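Local coordinates for protein N-acetyltransferase (Staphylococcus aureus subsp. aureus, PDB 4M85) that probably transfers an acetyl group from acetyl-coenzyme A to an amino group of an acceptor substrate, as a GNAT-fold acetyltransferase, at residues D112-E117 with V145-N150; I168-I173 with Y180-V185; N80-E85 with P105-K110. All blocks are in the same frame, centred on the assembly; numbering follows the deposited sequence.

Interaction 1: residues D112-E117 with V145-N150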
loop_
_atom_site.group_PDB
_atom_site.type_symbol
_atom_site.label_atom_id
_atom_site.label_comp_id
_atom_site.label_asym_id
_atom_site.label_seq_id
_atom_site.Cartn_x
_atom_site.Cartn_y
_atom_site.Cartn_z
ATOM N N ASP A 112 -6.330 6.642 15.704
ATOM C CA ASP A 112 -7.270 5.589 16.141
ATOM C C ASP A 112 -7.679 4.625 15.031
ATOM O O ASP A 112 -8.683 3.909 15.180
ATOM C CB ASP A 112 -8.533 6.200 16.773
ATOM C CG ASP A 112 -9.367 7.009 15.785
ATOM O OD1 ASP A 112 -8.798 7.627 14.857
ATOM O OD2 ASP A 112 -10.605 7.057 15.968
ATOM N N GLU A 113 -6.897 4.578 13.950
ATOM C CA GLU A 113 -7.221 3.776 12.757
ATOM C C GLU A 113 -6.190 2.707 12.442
ATOM O O GLU A 113 -4.999 2.900 12.650
ATOM C CB GLU A 113 -7.335 4.676 11.501
ATOM C CG GLU A 113 -8.413 5.748 11.566
ATOM C CD GLU A 113 -8.350 6.774 10.463
ATOM O OE1 GLU A 113 -7.354 6.856 9.693
ATOM O OE2 GLU A 113 -9.322 7.545 10.390
ATOM N N TYR A 114 -6.668 1.574 11.926
ATOM C CA TYR A 114 -5.816 0.636 11.224
ATOM C C TYR A 114 -5.912 0.974 9.729
ATOM O O TYR A 114 -6.916 0.657 9.058
ATOM C CB TYR A 114 -6.209 -0.794 11.551
ATOM C CG TYR A 114 -5.025 -1.699 11.594
ATOM C CD1 TYR A 114 -4.355 -1.960 12.790
ATOM C CD2 TYR A 114 -4.536 -2.281 10.411
ATOM C CE1 TYR A 114 -3.230 -2.784 12.808
ATOM C CE2 TYR A 114 -3.428 -3.119 10.417
ATOM C CZ TYR A 114 -2.779 -3.372 11.608
ATOM O OH TYR A 114 -1.680 -4.201 11.558
ATOM N N TYR A 115 -4.877 1.664 9.245
ATOM C CA TYR A 115 -4.858 2.287 7.916
ATOM C C TYR A 115 -4.491 1.304 6.830
ATOM O O TYR A 115 -3.463 0.629 6.902
ATOM C CB TYR A 115 -3.848 3.458 7.873
ATOM C CG TYR A 115 -3.732 4.182 6.546
ATOM C CD1 TYR A 115 -4.859 4.724 5.918
ATOM C CD2 TYR A 115 -2.486 4.379 5.936
ATOM C CE1 TYR A 115 -4.755 5.419 4.727
ATOM C CE2 TYR A 115 -2.376 5.071 4.754
ATOM C CZ TYR A 115 -3.515 5.570 4.155
ATOM O OH TYR A 115 -3.424 6.242 2.995
ATOM N N ILE A 116 -5.333 1.255 5.804
ATOM C CA ILE A 116 -5.071 0.476 4.624
ATOM C C ILE A 116 -4.499 1.459 3.606
ATOM O O ILE A 116 -5.224 2.249 3.017
ATOM C CB ILE A 116 -6.357 -0.155 4.079
ATOM C CG1 ILE A 116 -7.008 -1.055 5.140
ATOM C CG2 ILE A 116 -6.033 -0.984 2.855
ATOM C CD1 ILE A 116 -8.421 -1.467 4.830
ATOM N N GLU A 117 -3.196 1.381 3.398
ATOM C CA GLU A 117 -2.493 2.324 2.564
ATOM C C GLU A 117 -2.670 2.022 1.066
ATOM O O GLU A 117 -2.802 2.941 0.265
ATOM C CB GLU A 117 -0.994 2.293 2.918
ATOM C CG GLU A 117 -0.136 3.272 2.125
ATOM C CD GLU A 117 1.357 2.919 2.137
ATOM O OE1 GLU A 117 1.895 2.501 3.177
ATOM O OE2 GLU A 117 2.003 3.071 1.091
ATOM N N VAL A 145 -11.327 -3.314 15.400
ATOM C CA VAL A 145 -10.637 -2.059 15.058
ATOM C C VAL A 145 -11.417 -1.220 14.058
ATOM O O VAL A 145 -12.327 -1.708 13.378
ATOM C CB VAL A 145 -9.192 -2.274 14.530
ATOM C CG1 VAL A 145 -8.301 -2.898 15.594
ATOM C CG2 VAL A 145 -9.166 -3.136 13.270
ATOM N N LYS A 146 -11.044 0.049 13.983
ATOM C CA LYS A 146 -11.526 0.948 12.944
ATOM C C LYS A 146 -10.516 0.965 11.813
ATOM O O LYS A 146 -9.378 1.407 11.996
ATOM C CB LYS A 146 -11.722 2.365 13.493
ATOM C CG LYS A 146 -12.096 3.384 12.422
ATOM C CD LYS A 146 -13.052 4.461 12.937
ATOM C CE LYS A 146 -12.400 5.458 13.883
ATOM N NZ LYS A 146 -11.247 6.129 13.241
ATOM N N TRP A 147 -10.937 0.470 10.648
ATOM C CA TRP A 147 -10.112 0.497 9.458
ATOM C C TRP A 147 -10.352 1.784 8.698
ATOM O O TRP A 147 -11.468 2.331 8.678
ATOM C CB TRP A 147 -10.399 -0.717 8.580
ATOM C CG TRP A 147 -10.188 -2.028 9.253
ATOM C CD1 TRP A 147 -11.086 -2.700 9.996
ATOM C CD2 TRP A 147 -9.017 -2.852 9.204
ATOM N NE1 TRP A 147 -10.562 -3.867 10.446
ATOM C CE2 TRP A 147 -9.291 -3.998 9.968
ATOM C CE3 TRP A 147 -7.771 -2.733 8.589
ATOM C CZ2 TRP A 147 -8.369 -5.013 10.146
ATOM C CZ3 TRP A 147 -6.851 -3.738 8.769
ATOM C CH2 TRP A 147 -7.149 -4.868 9.558
ATOM N N SER A 148 -9.299 2.310 8.104
ATOM C CA SER A 148 -9.428 3.479 7.243
ATOM C C SER A 148 -8.685 3.331 5.915
ATOM O O SER A 148 -7.790 2.504 5.776
ATOM C CB SER A 148 -8.946 4.739 7.970
ATOM O OG SER A 148 -7.548 4.761 8.116
ATOM N N LEU A 149 -9.085 4.147 4.941
ATOM C CA LEU A 149 -8.387 4.241 3.675
ATOM C C LEU A 149 -8.664 5.563 3.001
ATOM O O LEU A 149 -9.580 6.298 3.394
ATOM C CB LEU A 149 -8.700 3.066 2.751
ATOM C CG LEU A 149 -10.094 2.824 2.212
ATOM C CD1 LEU A 149 -10.464 3.845 1.136
ATOM C CD2 LEU A 149 -10.192 1.401 1.653
ATOM N N ASN A 150 -7.849 5.856 2.000
ATOM C CA ASN A 150 -7.943 7.085 1.235
ATOM C C ASN A 150 -8.178 6.815 -0.247
ATOM O O ASN A 150 -7.343 6.240 -0.918
ATOM C CB ASN A 150 -6.663 7.877 1.439
ATOM C CG ASN A 150 -6.583 8.504 2.815
ATOM O OD1 ASN A 150 -7.567 9.045 3.321
ATOM N ND2 ASN A 150 -5.399 8.462 3.421
HETATM O O HOH W 1 -5.525 4.169 1.332
HETATM O O HOH W 2 -5.611 3.361 -1.553
#
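Tyr114 and Trp147 lie side by side at the apolar centre, on one face of two parallel strands. CB of Tyr114 sits over the indole's six-membered ring, 4.2 Å from its centroid, in a CH-pi contact, and CG2 of Val145 lies above the rim of the same face. The two aromatic planes meet obliquely, at 63°. Ile116 turns CG1 anti to its carbonyl carbon, which brings CG1 to 3.9 Å from Trp147 CE3; helix 130-140 packs on both through Leu138. Next outward comes the backbone: Tyr114 N binds Lys146 O at 2.7 Å, in the carbonyl plane, Ser148 N reaches Tyr114 O from above its carbonyl plane, and Ile116 N points almost along the C=O axis of Ser148, 171° at the hydrogen. Past Ile116 a water stands between the strands, accepting a hydrogen bond from Asn150 N at 2.9 Å and lying 2.6 Å from Ile116 O. Such a water between strands 114-121 and 147-152 of a beta-alpha-beta crossover is consistent with the splayed pair that receives acetyl-CoA in GNAT enzymes. On the other face Ser148 OG, held between its backbone N and carbonyl carbon (chi1 72°), gives a 2.6 Å bond to Glu113 OE1, approaching from above the carboxylate plane. Tyr115 OH accepts from Asn150 ND2 at 3.0 Å and has its stronger partner in Glu108, whose O also takes ND2; Asn150 OD1 is bound by His182 ND1. At the outer edge the bent Lys146 chain brings NZ to Asp112 OD2 in a weakly bonded salt bridge of 3.0 Å, with a longer one to Glu113. Gripped by Ser148 OG, Lys110 N and His182 NE2, with Lys146 nearby, the buried Glu113 carboxylate is probably kept ionised.

Interaction 2: residues I168-I173 with Y180-V185; sequences ISDGQI and YHHLIV
His182 leaves its strand with CG anti to the backbone N (chi1 -168°) and runs beside Asp170, both side chains pointing the same way. Its CB rests 3.4 Å from Gly171 O and close to Asp170 O; CG follows, 4.0 Å from Asp170 O, and then CD2, with Asp170 OD2 3.6 Å away at the ring edge, the carboxylate plane turned 61° from the imidazole. Toward the tip, CE1 packs near Glu108 O, ND1 meets Asn150 OD1 and NE2 meets Glu113 OE2, so both ring nitrogens face acceptors, which would favour a protonated ring. Asp170 OD2 has its salt bridge with Lys110. The backbone around His182 forms a beta bulge: His182 O receives Asp170 N at 2.8 Å, whereas His182 N turns to Gly171 O, also at 2.8 Å, and the register slips by one residue. Gly171 carries a positive phi in the bulge. Regular antiparallel pairing flanks it, with hydrogen-bonded pairs Ile168-Ile184 and Ile173-Tyr180; CG1 of Ile168 touches CG1 of Ile184 at 3.8 Å. On the other face of the hairpin, Gln172 bends at its second torsion and presents OE1 to His181 ND1, 2.7 Å away and in the ring plane, while its amide stands nearly perpendicular to the imidazole. Strand 168-175 is the outermost of the sheet on this side and has strand 178-184 as its neighbour; strand 147-152 flanks the latter, and helix 156-164 packs through Leu159 against His181 and Leu183.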
loop_
_atom_site.group_PDB
_atom_site.type_symbol
_atom_site.label_atom_id
_atom_site.label_comp_id
_atom_site.label_asym_id
_atom_site.label_seq_id
_atom_site.Cartn_x
_atom_site.Cartn_y
_atom_site.Cartn_z
ATOM N N ILE A 168 -17.632 4.448 5.287
ATOM C CA ILE A 168 -18.382 5.684 5.274
ATOM C C ILE A 168 -17.427 6.880 5.192
ATOM O O ILE A 168 -16.242 6.787 5.542
ATOM C CB ILE A 168 -19.329 5.820 6.494
ATOM C CG1 ILE A 168 -18.554 6.060 7.782
ATOM C CG2 ILE A 168 -20.238 4.595 6.637
ATOM C CD1 ILE A 168 -19.274 6.997 8.724
ATOM N N SER A 169 -17.954 7.997 4.715
ATOM C CA SER A 169 -17.146 9.174 4.481
ATOM C C SER A 169 -16.720 9.778 5.812
ATOM O O SER A 169 -17.493 9.818 6.777
ATOM C CB SER A 169 -17.915 10.189 3.641
ATOM O OG SER A 169 -18.390 9.581 2.454
ATOM N N ASP A 170 -15.467 10.200 5.865
ATOM C CA ASP A 170 -14.936 10.888 7.032
ATOM C C ASP A 170 -13.983 11.961 6.571
ATOM O O ASP A 170 -12.835 12.015 7.015
ATOM C CB ASP A 170 -14.253 9.899 7.983
ATOM C CG ASP A 170 -13.699 10.570 9.218
ATOM O OD1 ASP A 170 -14.309 11.568 9.654
ATOM O OD2 ASP A 170 -12.638 10.136 9.736
ATOM N N GLY A 171 -14.460 12.800 5.653
ATOM C CA GLY A 171 -13.736 13.990 5.207
ATOM C C GLY A 171 -12.860 13.706 3.998
ATOM O O GLY A 171 -12.772 12.564 3.542
ATOM N N GLN A 172 -12.256 14.760 3.474
ATOM C CA GLN A 172 -11.342 14.708 2.356
ATOM C C GLN A 172 -9.931 15.114 2.810
ATOM O O GLN A 172 -9.768 15.878 3.774
ATOM C CB GLN A 172 -11.839 15.612 1.233
ATOM C CG GLN A 172 -12.896 14.970 0.337
ATOM C CD GLN A 172 -14.126 14.430 1.079
ATOM O OE1 GLN A 172 -14.450 13.236 0.998
ATOM N NE2 GLN A 172 -14.826 15.308 1.784
ATOM N N ILE A 173 -8.922 14.570 2.142
ATOM C CA ILE A 173 -7.525 14.877 2.458
ATOM C C ILE A 173 -6.735 15.085 1.178
ATOM O O ILE A 173 -6.948 14.375 0.179
ATOM C CB ILE A 173 -6.876 13.779 3.340
ATOM C CG1 ILE A 173 -5.450 14.184 3.747
ATOM C CG2 ILE A 173 -6.877 12.425 2.638
ATOM C CD1 ILE A 173 -4.830 13.297 4.811
ATOM N N TYR A 180 -8.222 13.127 -1.955
ATOM C CA TYR A 180 -8.701 11.797 -1.621
ATOM C C TYR A 180 -9.882 11.847 -0.642
ATOM O O TYR A 180 -9.917 12.679 0.267
ATOM C CB TYR A 180 -7.582 10.994 -0.962
ATOM C CG TYR A 180 -6.387 10.745 -1.852
ATOM C CD1 TYR A 180 -5.400 11.702 -2.003
ATOM C CD2 TYR A 180 -6.253 9.552 -2.543
ATOM C CE1 TYR A 180 -4.307 11.464 -2.808
ATOM C CE2 TYR A 180 -5.172 9.307 -3.347
ATOM C CZ TYR A 180 -4.206 10.270 -3.484
ATOM O OH TYR A 180 -3.125 10.043 -4.305
ATOM N N HIS A 181 -10.800 10.905 -0.783
ATOM C CA HIS A 181 -11.852 10.697 0.217
ATOM C C HIS A 181 -11.283 9.867 1.353
ATOM O O HIS A 181 -10.857 8.732 1.130
ATOM C CB HIS A 181 -13.017 9.919 -0.383
ATOM C CG HIS A 181 -13.752 10.641 -1.468
ATOM N ND1 HIS A 181 -14.513 11.768 -1.230
ATOM C CD2 HIS A 181 -13.935 10.334 -2.776
ATOM C CE1 HIS A 181 -15.088 12.150 -2.358
ATOM N NE2 HIS A 181 -14.758 11.294 -3.308
ATOM N N HIS A 182 -11.284 10.409 2.567
ATOM C CA HIS A 182 -10.915 9.623 3.740
ATOM C C HIS A 182 -12.147 8.831 4.161
ATOM O O HIS A 182 -13.211 9.411 4.410
ATOM C CB HIS A 182 -10.408 10.519 4.869
ATOM C CG HIS A 182 -9.747 9.763 5.975
ATOM N ND1 HIS A 182 -8.466 9.256 5.870
ATOM C CD2 HIS A 182 -10.202 9.384 7.189
ATOM C CE1 HIS A 182 -8.154 8.626 6.984
ATOM N NE2 HIS A 182 -9.190 8.688 7.799
ATOM N N LEU A 183 -12.010 7.514 4.212
ATOM C CA LEU A 183 -13.111 6.588 4.495
ATOM C C LEU A 183 -12.790 5.710 5.700
ATOM O O LEU A 183 -11.644 5.326 5.899
ATOM C CB LEU A 183 -13.347 5.680 3.285
ATOM C CG LEU A 183 -13.622 6.375 1.947
ATOM C CD1 LEU A 183 -13.840 5.381 0.820
ATOM C CD2 LEU A 183 -14.834 7.261 2.087
ATOM N N ILE A 184 -13.813 5.380 6.490
ATOM C CA ILE A 184 -13.657 4.499 7.651
ATOM C C ILE A 184 -14.737 3.433 7.750
ATOM O O ILE A 184 -15.877 3.645 7.303
ATOM C CB ILE A 184 -13.667 5.299 8.953
ATOM C CG1 ILE A 184 -14.932 6.177 9.025
ATOM C CG2 ILE A 184 -12.426 6.167 9.024
ATOM C CD1 ILE A 184 -15.482 6.355 10.423
ATOM N N VAL A 185 -14.398 2.312 8.386
ATOM C CA VAL A 185 -15.375 1.274 8.701
ATOM C C VAL A 185 -15.138 0.714 10.106
ATOM O O VAL A 185 -13.988 0.640 10.548
ATOM C CB VAL A 185 -15.376 0.150 7.656
ATOM C CG1 VAL A 185 -14.021 -0.503 7.552
ATOM C CG2 VAL A 185 -16.428 -0.905 7.996
#

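Interaction 3: residues N80-E85 with P105-K110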
loop_
_atom_site.group_PDB
_atom_site.type_symbol
_atom_site.label_atom_id
_atom_site.label_comp_id
_atom_site.label_asym_id
_atom_site.label_seq_id
_atom_site.Cartn_x
_atom_site.Cartn_y
_atom_site.Cartn_z
ATOM N N ASN A 80 1.340 4.262 14.570
ATOM C CA ASN A 80 2.751 4.069 14.271
ATOM C C ASN A 80 3.172 4.477 12.844
ATOM O O ASN A 80 4.289 4.171 12.419
ATOM C CB ASN A 80 3.118 2.619 14.547
ATOM C CG ASN A 80 3.171 2.291 16.040
ATOM O OD1 ASN A 80 3.300 3.163 16.882
ATOM N ND2 ASN A 80 3.082 1.017 16.363
ATOM N N GLU A 81 2.308 5.191 12.124
ATOM C CA GLU A 81 2.533 5.488 10.695
ATOM C C GLU A 81 3.877 6.163 10.424
ATOM O O GLU A 81 4.642 5.714 9.573
ATOM C CB GLU A 81 1.427 6.393 10.123
ATOM C CG GLU A 81 1.566 6.643 8.629
ATOM C CD GLU A 81 0.551 7.632 8.060
ATOM O OE1 GLU A 81 -0.429 8.014 8.743
ATOM O OE2 GLU A 81 0.733 8.045 6.898
ATOM N N LEU A 82 4.125 7.274 11.112
ATOM C CA LEU A 82 5.352 8.043 10.908
ATOM C C LEU A 82 6.592 7.271 11.406
ATOM O O LEU A 82 7.673 7.466 10.883
ATOM C CB LEU A 82 5.236 9.427 11.560
ATOM C CG LEU A 82 4.199 10.387 10.955
ATOM C CD1 LEU A 82 4.427 11.797 11.487
ATOM C CD2 LEU A 82 4.253 10.400 9.439
ATOM N N LYS A 83 6.431 6.364 12.372
ATOM C CA LYS A 83 7.542 5.511 12.790
ATOM C C LYS A 83 7.912 4.501 11.706
ATOM O O LYS A 83 9.102 4.244 11.443
ATOM C CB LYS A 83 7.209 4.774 14.071
ATOM C CG LYS A 83 8.370 3.941 14.583
ATOM C CD LYS A 83 7.977 3.127 15.800
ATOM C CE LYS A 83 7.702 1.677 15.449
ATOM N NZ LYS A 83 6.679 1.067 16.339
ATOM N N TYR A 84 6.897 3.923 11.067
ATOM C CA TYR A 84 7.143 3.065 9.899
ATOM C C TYR A 84 7.872 3.819 8.768
ATOM O O TYR A 84 8.848 3.312 8.183
ATOM C CB TYR A 84 5.823 2.450 9.402
ATOM C CG TYR A 84 5.125 1.579 10.432
ATOM C CD1 TYR A 84 5.848 0.747 11.269
ATOM C CD2 TYR A 84 3.738 1.601 10.567
ATOM C CE1 TYR A 84 5.218 -0.053 12.201
ATOM C CE2 TYR A 84 3.096 0.807 11.503
ATOM C CZ TYR A 84 3.840 -0.015 12.313
ATOM O OH TYR A 84 3.213 -0.805 13.267
ATOM N N GLU A 85 7.389 5.017 8.465
ATOM C CA GLU A 85 7.968 5.861 7.410
ATOM C C GLU A 85 9.445 6.185 7.654
ATOM O O GLU A 85 10.250 6.167 6.749
ATOM C CB GLU A 85 7.168 7.171 7.300
ATOM C CG GLU A 85 7.737 8.209 6.330
ATOM C CD GLU A 85 7.775 7.716 4.896
ATOM O OE1 GLU A 85 7.139 6.686 4.618
ATOM O OE2 GLU A 85 8.443 8.363 4.057
ATOM N N PRO A 105 6.492 11.311 3.526
ATOM C CA PRO A 105 6.511 12.045 4.809
ATOM C C PRO A 105 5.157 12.433 5.389
ATOM O O PRO A 105 5.044 12.546 6.615
ATOM C CB PRO A 105 7.281 13.330 4.473
ATOM C CG PRO A 105 7.168 13.474 2.980
ATOM C CD PRO A 105 7.207 12.064 2.476
ATOM N N VAL A 106 4.150 12.641 4.534
ATOM C CA VAL A 106 2.842 13.089 4.984
ATOM C C VAL A 106 2.141 11.974 5.767
ATOM O O VAL A 106 2.207 10.786 5.389
ATOM C CB VAL A 106 1.972 13.589 3.809
ATOM C CG1 VAL A 106 0.613 14.107 4.303
ATOM C CG2 VAL A 106 2.691 14.702 3.040
ATOM N N LYS A 107 1.497 12.373 6.861
ATOM C CA LYS A 107 0.687 11.505 7.692
ATOM C C LYS A 107 -0.653 11.333 6.978
ATOM O O LYS A 107 -1.461 12.260 6.940
ATOM C CB LYS A 107 0.484 12.139 9.089
ATOM C CG LYS A 107 -0.020 11.189 10.172
ATOM C CD LYS A 107 -0.096 11.896 11.526
ATOM C CE LYS A 107 -0.537 10.965 12.653
ATOM N NZ LYS A 107 -2.015 10.822 12.738
ATOM N N GLU A 108 -0.879 10.150 6.408
ATOM C CA GLU A 108 -2.090 9.874 5.621
ATOM C C GLU A 108 -3.279 9.426 6.484
ATOM O O GLU A 108 -4.409 9.535 6.050
ATOM C CB GLU A 108 -1.799 8.819 4.516
ATOM C CG GLU A 108 -0.625 9.143 3.583
ATOM C CD GLU A 108 -0.377 8.086 2.502
ATOM O OE1 GLU A 108 -1.257 7.223 2.273
ATOM O OE2 GLU A 108 0.705 8.094 1.872
ATOM N N ALA A 109 -3.014 8.941 7.701
ATOM C CA ALA A 109 -4.029 8.309 8.539
ATOM C C ALA A 109 -4.182 8.977 9.897
ATOM O O ALA A 109 -3.549 9.981 10.179
ATOM C CB ALA A 109 -3.704 6.844 8.715
ATOM N N LYS A 110 -5.028 8.409 10.742
ATOM C CA LYS A 110 -5.292 8.979 12.049
ATOM C C LYS A 110 -4.949 7.943 13.107
ATOM O O LYS A 110 -4.930 6.741 12.832
ATOM C CB LYS A 110 -6.751 9.407 12.147
ATOM C CG LYS A 110 -7.071 10.679 11.385
ATOM C CD LYS A 110 -8.544 11.009 11.498
ATOM C CE LYS A 110 -8.995 11.996 10.431
ATOM N NZ LYS A 110 -10.485 12.102 10.380
HETATM O O HOH W 3 -1.308 8.142 11.319
#
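Two hydrogen bonds from consecutive backbone amides converge on one carboxylate. Glu81, in the first turn of helix 81-86, stretches out fully with CG anti to its backbone N (chi1 -176°) and offers both oxygens on their syn lone pairs: OE2 takes Glu108 N at 2.7 Å and almost straight (169°), and OE1 takes Ala109 N at 2.9 Å on a more bent line. A water donates to Glu81 OE1 at 2.7 Å and weakly accepts from Lys107 NZ, linking carboxylate and ammonium indirectly. The charged partners lie outside the two segments: Glu81 OE2 and Glu85 OE1 both form salt bridges with Arg54, and Lys107 NZ pairs with Asp111 while also giving a 3.1 Å bond to Ala109 O. The contact thus fastens the irregular chain leading into strand 114-121 of the GNAT sheet to the short helix that follows strand 68-77. Apolar and van der Waals touches are few. Leu82 sends CD2 alongside the loop backbone, 3.6 Å from Pro105 O and 4.2 Å from CB of Lys107. Glu85, bent at its second torsion, has OE2 3.6 Å from Pro105 N, which has no N-H to give; the bonds to OE2 come from Thr102 OG1 and Leu104 N. The CB of Ala109 packs at 3.5 Å from Glu81 OE1 and leans on Tyr115 of strand 114-121.

Overall arrangement
Following the chain from its N terminus, interaction 3 is met first, closing the loop between helix 81-86 and the segment before strand 114-121. Interaction 1 then closes the crossover through helix 130-140, setting strand 147-152 parallel to 114-121. Interaction 2 comes last, closing the hairpin that adds 168-175 as the outermost strand, while its partner 178-184 pairs with 147-152. The three lie in series, none nested or crossed, yet each touches the others: interactions 3 and 1 meet at Glu108, interactions 1 and 2 at His182, and interactions 3 and 2 at Lys110 and Asp170. Loop, central strands and hairpin are thereby tied through one polar cluster.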